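Side-chain contacts in PaxB (Photorhabdus luminescens, PDB 6EK4), which probably serves as one component of a two-component, alpha-helical pore-forming toxin of the YaxAB type: residues N28-R31 with L32-Q36; L48-S51 with L52-D56; R136-D139 with V140-V144. One frame throughout, in Å; residues are numbered along the deposited sequence.

From the N terminus, the chain first passes through helix 19-35, whose last turns hold interaction 1. It then reverses into helix 42-73, where interaction 2 lies, and only much later reaches interaction 3 near the C-terminal end of helix 101-141. Each contact closes no more than a single helical turn, so the three follow in series, and none encloses or crosses another. In space they form a row. Interactions 1 and 2 touch where consecutive helices pack, and interaction 2 also touches interaction 3, whereas 1 and 3 stay about 7 Å apart at their nearest atoms. Segment 48-56 is thus the middle layer, tying the first helix to helix 101-141, with helix 247-321 bordering all three.

Interaction 1: N28-R31 with L32-Q36; sequences NIWR and LSHQQ
The backbone oxygen of Trp30 is the polar atom around which Ser33 and His34 gather, in the last turns of alpha-helix 19-35. His34 gives it the clearest bond: ND1 lies 2.7 Å from Trp30 O, with the N-H nearly straight at 172° and the oxygen almost in the imidazole plane, so ND1 carries the proton. The backbone N of His34 adds only a weak bond to the same oxygen. Ser33 OG is poised between two carbonyls, 2.9 Å from Ile29 O and 2.9 Å from Trp30 O, and its single proton may serve either. What brings it there is a first torsion of 62°, which sets OG between the backbone N and the carbonyl carbon, while Ser33 N makes the regular helical bond to Ile29 O.

The imidazole so held also meets the indole. His34 CE1 stands over the centre of one Trp30 face, 3.3 Å from Trp30 CE2, and the two rings are inclined by 42°, an oblique pairing. Another face of the helix packs into the bundle: Leu32 rests on Asp287 and Gln290 of helix 247-321, and Ile29 reaches both that helix and helix 42-73. On the exposed side, the chain of Arg31 bends at its third torsion, folding the guanidinium back until NH2 makes a weak bond to Asn28 OD1, an oxygen whose stronger partner is Gln24. Arg31 and Gln35 run side by side in the same direction, with Gln35 OE1 3.8 Å from Arg31 CG and Gln35 NE2 at the edge of the guanidinium, 3.9 Å from Arg31 NH1.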
loop_
_atom_site.group_PDB
_atom_site.type_symbol
_atom_site.label_atom_id
_atom_site.label_comp_id
_atom_site.label_asym_id
_atom_site.label_seq_id
_atom_site.Cartn_x
_atom_site.Cartn_y
_atom_site.Cartn_z
ATOM N N ASN A 28 7.672 -2.968 4.639
ATOM C CA ASN A 28 6.317 -2.608 4.214
ATOM C C ASN A 28 5.859 -3.365 2.969
ATOM O O ASN A 28 4.673 -3.667 2.829
ATOM C CB ASN A 28 6.212 -1.098 3.960
ATOM C CG ASN A 28 6.376 -0.275 5.225
ATOM O OD1 ASN A 28 6.153 -0.759 6.336
ATOM N ND2 ASN A 28 6.768 0.983 5.060
ATOM N N ILE A 29 6.794 -3.658 2.066
ATOM C CA ILE A 29 6.482 -4.429 0.862
ATOM C C ILE A 29 6.103 -5.864 1.231
ATOM O O ILE A 29 5.163 -6.421 0.665
ATOM C CB ILE A 29 7.649 -4.403 -0.154
ATOM C CG1 ILE A 29 7.732 -3.022 -0.815
ATOM C CG2 ILE A 29 7.464 -5.464 -1.230
ATOM C CD1 ILE A 29 9.035 -2.751 -1.538
ATOM N N TRP A 30 6.827 -6.451 2.182
ATOM C CA TRP A 30 6.508 -7.792 2.678
ATOM C C TRP A 30 5.103 -7.839 3.274
ATOM O O TRP A 30 4.309 -8.719 2.942
ATOM C CB TRP A 30 7.528 -8.232 3.733
ATOM C CG TRP A 30 7.272 -9.610 4.269
ATOM C CD1 TRP A 30 6.532 -9.941 5.370
ATOM C CD2 TRP A 30 7.750 -10.842 3.722
ATOM N NE1 TRP A 30 6.522 -11.304 5.541
ATOM C CE2 TRP A 30 7.264 -11.881 4.544
ATOM C CE3 TRP A 30 8.544 -11.170 2.617
ATOM C CZ2 TRP A 30 7.545 -13.226 4.294
ATOM C CZ3 TRP A 30 8.824 -12.506 2.370
ATOM C CH2 TRP A 30 8.326 -13.517 3.206
ATOM N N ARG A 31 4.810 -6.890 4.157
ATOM C CA ARG A 31 3.510 -6.813 4.821
ATOM C C ARG A 31 2.375 -6.630 3.814
ATOM O O ARG A 31 1.352 -7.312 3.896
ATOM C CB ARG A 31 3.504 -5.662 5.833
ATOM C CG ARG A 31 2.229 -5.546 6.657
ATOM C CD ARG A 31 2.352 -4.483 7.741
ATOM N NE ARG A 31 2.899 -3.223 7.233
ATOM C CZ ARG A 31 2.233 -2.337 6.491
ATOM N NH1 ARG A 31 0.966 -2.546 6.138
ATOM N NH2 ARG A 31 2.845 -1.227 6.090
ATOM N N LEU A 32 2.566 -5.713 2.870
ATOM C CA LEU A 32 1.553 -5.419 1.856
ATOM C C LEU A 32 1.371 -6.554 0.852
ATOM O O LEU A 32 0.252 -6.828 0.429
ATOM C CB LEU A 32 1.896 -4.123 1.113
ATOM C CG LEU A 32 1.740 -2.838 1.931
ATOM C CD1 LEU A 32 2.484 -1.688 1.273
ATOM C CD2 LEU A 32 0.274 -2.483 2.130
ATOM N N SER A 33 2.464 -7.216 0.478
ATOM C CA SER A 33 2.408 -8.294 -0.515
ATOM C C SER A 33 1.679 -9.544 -0.019
ATOM O O SER A 33 1.295 -10.389 -0.827
ATOM C CB SER A 33 3.818 -8.680 -0.970
ATOM O OG SER A 33 4.586 -9.174 0.113
ATOM N N HIS A 34 1.494 -9.665 1.295
ATOM C CA HIS A 34 0.830 -10.831 1.886
ATOM C C HIS A 34 -0.620 -10.579 2.317
ATOM O O HIS A 34 -1.413 -11.519 2.375
ATOM C CB HIS A 34 1.652 -11.359 3.065
ATOM C CG HIS A 34 2.920 -12.038 2.651
ATOM N ND1 HIS A 34 4.097 -11.354 2.439
ATOM C CD2 HIS A 34 3.189 -13.339 2.390
ATOM C CE1 HIS A 34 5.039 -12.205 2.074
ATOM N NE2 HIS A 34 4.514 -13.416 2.036
ATOM N N GLN A 35 -0.963 -9.328 2.621
ATOM C CA GLN A 35 -2.336 -8.975 3.006
ATOM C C GLN A 35 -3.181 -8.535 1.807
ATOM O O GLN A 35 -4.406 -8.670 1.829
ATOM C CB GLN A 35 -2.336 -7.888 4.089
ATOM C CG GLN A 35 -2.012 -6.481 3.602
ATOM C CD GLN A 35 -1.860 -5.485 4.740
ATOM O OE1 GLN A 35 -1.526 -5.854 5.867
ATOM N NE2 GLN A 35 -2.099 -4.210 4.445
ATOM N N GLN A 36 -2.524 -8.003 0.776
ATOM C CA GLN A 36 -3.190 -7.594 -0.466
ATOM C C GLN A 36 -3.992 -8.744 -1.081
ATOM O O GLN A 36 -3.471 -9.849 -1.260
ATOM C CB GLN A 36 -2.151 -7.059 -1.466
ATOM C CG GLN A 36 -2.601 -6.958 -2.924
ATOM C CD GLN A 36 -2.150 -8.136 -3.780
ATOM O OE1 GLN A 36 -1.168 -8.812 -3.470
ATOM N NE2 GLN A 36 -2.860 -8.372 -4.876
#

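Interaction 2: L48-S51 with L52-D56; sequences LRIS and LYSRD. With NA (sodium ion), chain E.
Ile50 and Ser54 make the close-knit side of this turn of helix 42-73. Ser54 OG donates to Ile50 O at 2.6 Å, and Ser54 N reaches the same oxygen at 2.8 Å, the two arriving from opposite faces of the carbonyl plane. The hydroxyl gets there because OG lies opposite the carbonyl carbon of its own residue (chi1 -74°), which swings it back toward the preceding turn; Ile50 CG2 rests 3.9 Å from that OG. A second doubly held oxygen is Leu48 O, which takes Leu52 N at 3.1 Å and Ser51 OG at 3.0 Å, here from one face only. Both serines are buried, and each hydroxyl donates to a carbonyl oxygen of its own helix: Ser51 lies against Ile29 and Ser33 of helix 19-35, Ser54 against Val140 and Leu298.

Tyr53 stands at the border. Its ring passes obliquely by the backbone of Arg49, with CD2 3.2 Å from Arg49 O, the oxygen that its own backbone N also engages.

The other side is looser. Leu52 and Arg55 stand on the surface, touching the preceding turn chiefly through their CB atoms, though the far end of Arg55 lies against Trp30 of helix 19-35, and Arg49 turns its guanidinium back along the helix to a salt bridge with Glu45. Asp56 leaves the contact altogether and binds a sodium ion through OD1 at 2.7 Å. Small serines whose hydroxyls return to carbonyls of the preceding turn let neighbouring helices pack closely, as here in an elongated helical bundle.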
loop_
_atom_site.group_PDB
_atom_site.type_symbol
_atom_site.label_atom_id
_atom_site.label_comp_id
_atom_site.label_asym_id
_atom_site.label_seq_id
_atom_site.Cartn_x
_atom_site.Cartn_y
_atom_site.Cartn_z
ATOM N N LEU A 48 4.989 -10.895 -4.748
ATOM C CA LEU A 48 5.836 -11.781 -3.948
ATOM C C LEU A 48 7.272 -11.821 -4.481
ATOM O O LEU A 48 8.211 -11.988 -3.706
ATOM C CB LEU A 48 5.250 -13.197 -3.889
ATOM C CG LEU A 48 3.939 -13.349 -3.108
ATOM C CD1 LEU A 48 3.327 -14.721 -3.350
ATOM C CD2 LEU A 48 4.146 -13.110 -1.619
ATOM N N ARG A 49 7.438 -11.669 -5.795
ATOM C CA ARG A 49 8.771 -11.563 -6.393
ATOM C C ARG A 49 9.469 -10.283 -5.942
ATOM O O ARG A 49 10.668 -10.292 -5.661
ATOM C CB ARG A 49 8.700 -11.576 -7.922
ATOM C CG ARG A 49 8.277 -12.898 -8.538
ATOM C CD ARG A 49 8.153 -12.759 -10.046
ATOM N NE ARG A 49 7.451 -13.882 -10.665
ATOM C CZ ARG A 49 7.014 -13.900 -11.923
ATOM N NH1 ARG A 49 7.198 -12.854 -12.723
ATOM N NH2 ARG A 49 6.382 -14.972 -12.388
ATOM N N ILE A 50 8.713 -9.189 -5.882
ATOM C CA ILE A 50 9.258 -7.891 -5.480
ATOM C C ILE A 50 9.687 -7.913 -4.013
ATOM O O ILE A 50 10.758 -7.411 -3.677
ATOM C CB ILE A 50 8.253 -6.740 -5.734
ATOM C CG1 ILE A 50 8.030 -6.554 -7.240
ATOM C CG2 ILE A 50 8.757 -5.433 -5.135
ATOM C CD1 ILE A 50 6.787 -5.762 -7.587
ATOM N N SER A 51 8.862 -8.503 -3.149
ATOM C CA SER A 51 9.194 -8.607 -1.723
ATOM C C SER A 51 10.409 -9.508 -1.488
ATOM O O SER A 51 11.231 -9.225 -0.618
ATOM C CB SER A 51 7.999 -9.123 -0.916
ATOM O OG SER A 51 7.807 -10.514 -1.111
ATOM N N LEU A 52 10.512 -10.581 -2.270
ATOM C CA LEU A 52 11.612 -11.538 -2.143
ATOM C C LEU A 52 12.943 -10.914 -2.570
ATOM O O LEU A 52 13.949 -11.040 -1.869
ATOM C CB LEU A 52 11.327 -12.794 -2.973
ATOM C CG LEU A 52 12.057 -14.072 -2.549
ATOM C CD1 LEU A 52 11.407 -14.677 -1.311
ATOM C CD2 LEU A 52 12.077 -15.084 -3.686
ATOM N N TYR A 53 12.941 -10.246 -3.722
ATOM C CA TYR A 53 14.125 -9.533 -4.206
ATOM C C TYR A 53 14.423 -8.282 -3.372
ATOM O O TYR A 53 15.583 -7.892 -3.234
ATOM C CB TYR A 53 13.969 -9.146 -5.684
ATOM C CG TYR A 53 14.054 -10.300 -6.669
ATOM C CD1 TYR A 53 15.097 -11.225 -6.611
ATOM C CD2 TYR A 53 13.112 -10.443 -7.686
ATOM C CE1 TYR A 53 15.181 -12.269 -7.520
ATOM C CE2 TYR A 53 13.189 -11.483 -8.597
ATOM C CZ TYR A 53 14.224 -12.393 -8.511
ATOM O OH TYR A 53 14.303 -13.427 -9.417
ATOM N N SER A 54 13.382 -7.649 -2.830
ATOM C CA SER A 54 13.559 -6.507 -1.923
ATOM C C SER A 54 14.337 -6.910 -0.676
ATOM O O SER A 54 15.219 -6.181 -0.224
ATOM C CB SER A 54 12.206 -5.919 -1.505
ATOM O OG SER A 54 11.617 -5.188 -2.565
ATOM N N ARG A 55 14.000 -8.072 -0.128
ATOM C CA ARG A 55 14.684 -8.606 1.043
ATOM C C ARG A 55 16.126 -8.996 0.711
ATOM O O ARG A 55 17.021 -8.814 1.535
ATOM C CB ARG A 55 13.919 -9.807 1.600
ATOM C CG ARG A 55 14.336 -10.212 3.004
ATOM C CD ARG A 55 13.281 -11.088 3.661
ATOM N NE ARG A 55 13.029 -12.314 2.903
ATOM C CZ ARG A 55 12.123 -13.232 3.233
ATOM N NH1 ARG A 55 11.975 -14.314 2.474
ATOM N NH2 ARG A 55 11.364 -13.081 4.316
ATOM N N ASP A 56 16.344 -9.526 -0.493
ATOM C CA ASP A 56 17.695 -9.833 -0.972
ATOM C C ASP A 56 18.544 -8.570 -1.111
ATOM O O ASP A 56 19.737 -8.584 -0.804
ATOM C CB ASP A 56 17.651 -10.564 -2.322
ATOM C CG ASP A 56 17.248 -12.024 -2.194
ATOM O OD1 ASP A 56 17.454 -12.623 -1.115
ATOM O OD2 ASP A 56 16.738 -12.582 -3.189
HETATM NA NA NA E . 18.455 -14.799 0.034
#

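Interaction 3: R136-D139 with V140-V144; sequences RIAD and VSNVV
Arg136 opens the walk by accepting Val140 N at its carbonyl oxygen, a regular alpha-helical bond of 3.2 Å, close to the C-terminal end of helix 101-141. Its guanidinium lies back toward the N-terminal side, and the Asp139 carboxylate leans back to meet it in a long salt bridge, Arg136 NH1 to Asp139 OD2 at 3.5 Å.

Ile137 follows. Its side chain faces Leu299 and Ala302 of helix 247-321, while its carbonyl oxygen is held twice by one residue: Ser141 N at 3.1 Å and Ser141 OG at 2.7 Å come from opposite faces of the carbonyl plane. A first torsion of 63° tucks the serine hydroxyl back over the turn.

Ala138 O receives Asn142 N at 3.0 Å, and the Asn142 side chain folds back over the same oxygen. Its ND2 is close to it but badly angled, so the backbone carries this bond.

Asp139 comes last, the nearest atom of its side chain about 3 Å from a sodium ion. Val140 and Ser141 are still helical, and by Val143 the chain has left the helix; Arg295 NH1 bonds the carbonyl oxygens of both valines. Val143 turns back by one branch, setting CG2 3.7 Å from Asp139 O.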
loop_
_atom_site.group_PDB
_atom_site.type_symbol
_atom_site.label_atom_id
_atom_site.label_comp_id
_atom_site.label_asym_id
_atom_site.label_seq_id
_atom_site.Cartn_x
_atom_site.Cartn_y
_atom_site.Cartn_z
ATOM N N ARG A 136 20.828 -6.321 -7.677
ATOM C CA ARG A 136 19.668 -6.336 -6.788
ATOM C C ARG A 136 18.636 -5.302 -7.227
ATOM O O ARG A 136 17.439 -5.591 -7.259
ATOM C CB ARG A 136 20.092 -6.065 -5.340
ATOM C CG ARG A 136 20.993 -7.135 -4.745
ATOM C CD ARG A 136 20.222 -8.392 -4.381
ATOM N NE ARG A 136 21.089 -9.569 -4.336
ATOM C CZ ARG A 136 21.469 -10.280 -5.398
ATOM N NH1 ARG A 136 21.068 -9.954 -6.625
ATOM N NH2 ARG A 136 22.263 -11.332 -5.229
ATOM N N ILE A 137 19.111 -4.102 -7.558
ATOM C CA ILE A 137 18.255 -3.025 -8.066
ATOM C C ILE A 137 17.533 -3.456 -9.346
ATOM O O ILE A 137 16.353 -3.156 -9.530
ATOM C CB ILE A 137 19.072 -1.732 -8.320
ATOM C CG1 ILE A 137 19.468 -1.090 -6.985
ATOM C CG2 ILE A 137 18.285 -0.729 -9.158
ATOM C CD1 ILE A 137 20.611 -0.102 -7.088
ATOM N N ALA A 138 18.246 -4.157 -10.222
ATOM C CA ALA A 138 17.665 -4.649 -11.468
ATOM C C ALA A 138 16.547 -5.655 -11.203
ATOM O O ALA A 138 15.491 -5.592 -11.833
ATOM C CB ALA A 138 18.741 -5.274 -12.344
ATOM N N ASP A 139 16.782 -6.571 -10.265
ATOM C CA ASP A 139 15.818 -7.630 -9.949
ATOM C C ASP A 139 14.487 -7.089 -9.420
ATOM O O ASP A 139 13.422 -7.548 -9.839
ATOM C CB ASP A 139 16.412 -8.620 -8.936
ATOM C CG ASP A 139 17.431 -9.571 -9.556
ATOM O OD1 ASP A 139 17.370 -9.821 -10.781
ATOM O OD2 ASP A 139 18.290 -10.084 -8.804
ATOM N N VAL A 140 14.549 -6.122 -8.505
ATOM C CA VAL A 140 13.333 -5.554 -7.908
ATOM C C VAL A 140 12.576 -4.643 -8.879
ATOM O O VAL A 140 11.346 -4.656 -8.911
ATOM C CB VAL A 140 13.610 -4.782 -6.589
ATOM C CG1 VAL A 140 14.301 -5.679 -5.572
ATOM C CG2 VAL A 140 14.418 -3.515 -6.834
ATOM N N SER A 141 13.312 -3.866 -9.671
ATOM C CA SER A 141 12.709 -2.869 -10.561
ATOM C C SER A 141 12.111 -3.459 -11.840
ATOM O O SER A 141 11.163 -2.898 -12.391
ATOM C CB SER A 141 13.738 -1.797 -10.927
ATOM O OG SER A 141 14.823 -2.353 -11.644
ATOM N N ASN A 142 12.656 -4.582 -12.310
ATOM C CA ASN A 142 12.209 -5.189 -13.572
ATOM C C ASN A 142 10.864 -5.922 -13.499
ATOM O O ASN A 142 10.311 -6.296 -14.535
ATOM C CB ASN A 142 13.283 -6.134 -14.134
ATOM C CG ASN A 142 14.451 -5.391 -14.765
ATOM O OD1 ASN A 142 14.357 -4.204 -15.083
ATOM N ND2 ASN A 142 15.561 -6.096 -14.957
ATOM N N VAL A 143 10.341 -6.130 -12.292
ATOM C CA VAL A 143 9.012 -6.719 -12.131
ATOM C C VAL A 143 7.967 -5.645 -12.425
ATOM O O VAL A 143 7.901 -4.636 -11.724
ATOM C CB VAL A 143 8.793 -7.280 -10.709
ATOM C CG1 VAL A 143 7.407 -7.904 -10.589
ATOM C CG2 VAL A 143 9.870 -8.299 -10.363
ATOM N N VAL A 144 7.158 -5.864 -13.460
ATOM C CA VAL A 144 6.167 -4.877 -13.895
ATOM C C VAL A 144 4.811 -5.180 -13.261
ATOM O O VAL A 144 4.257 -6.256 -13.467
ATOM C CB VAL A 144 6.021 -4.864 -15.432
ATOM C CG1 VAL A 144 5.162 -3.686 -15.878
ATOM C CG2 VAL A 144 7.390 -4.807 -16.099
#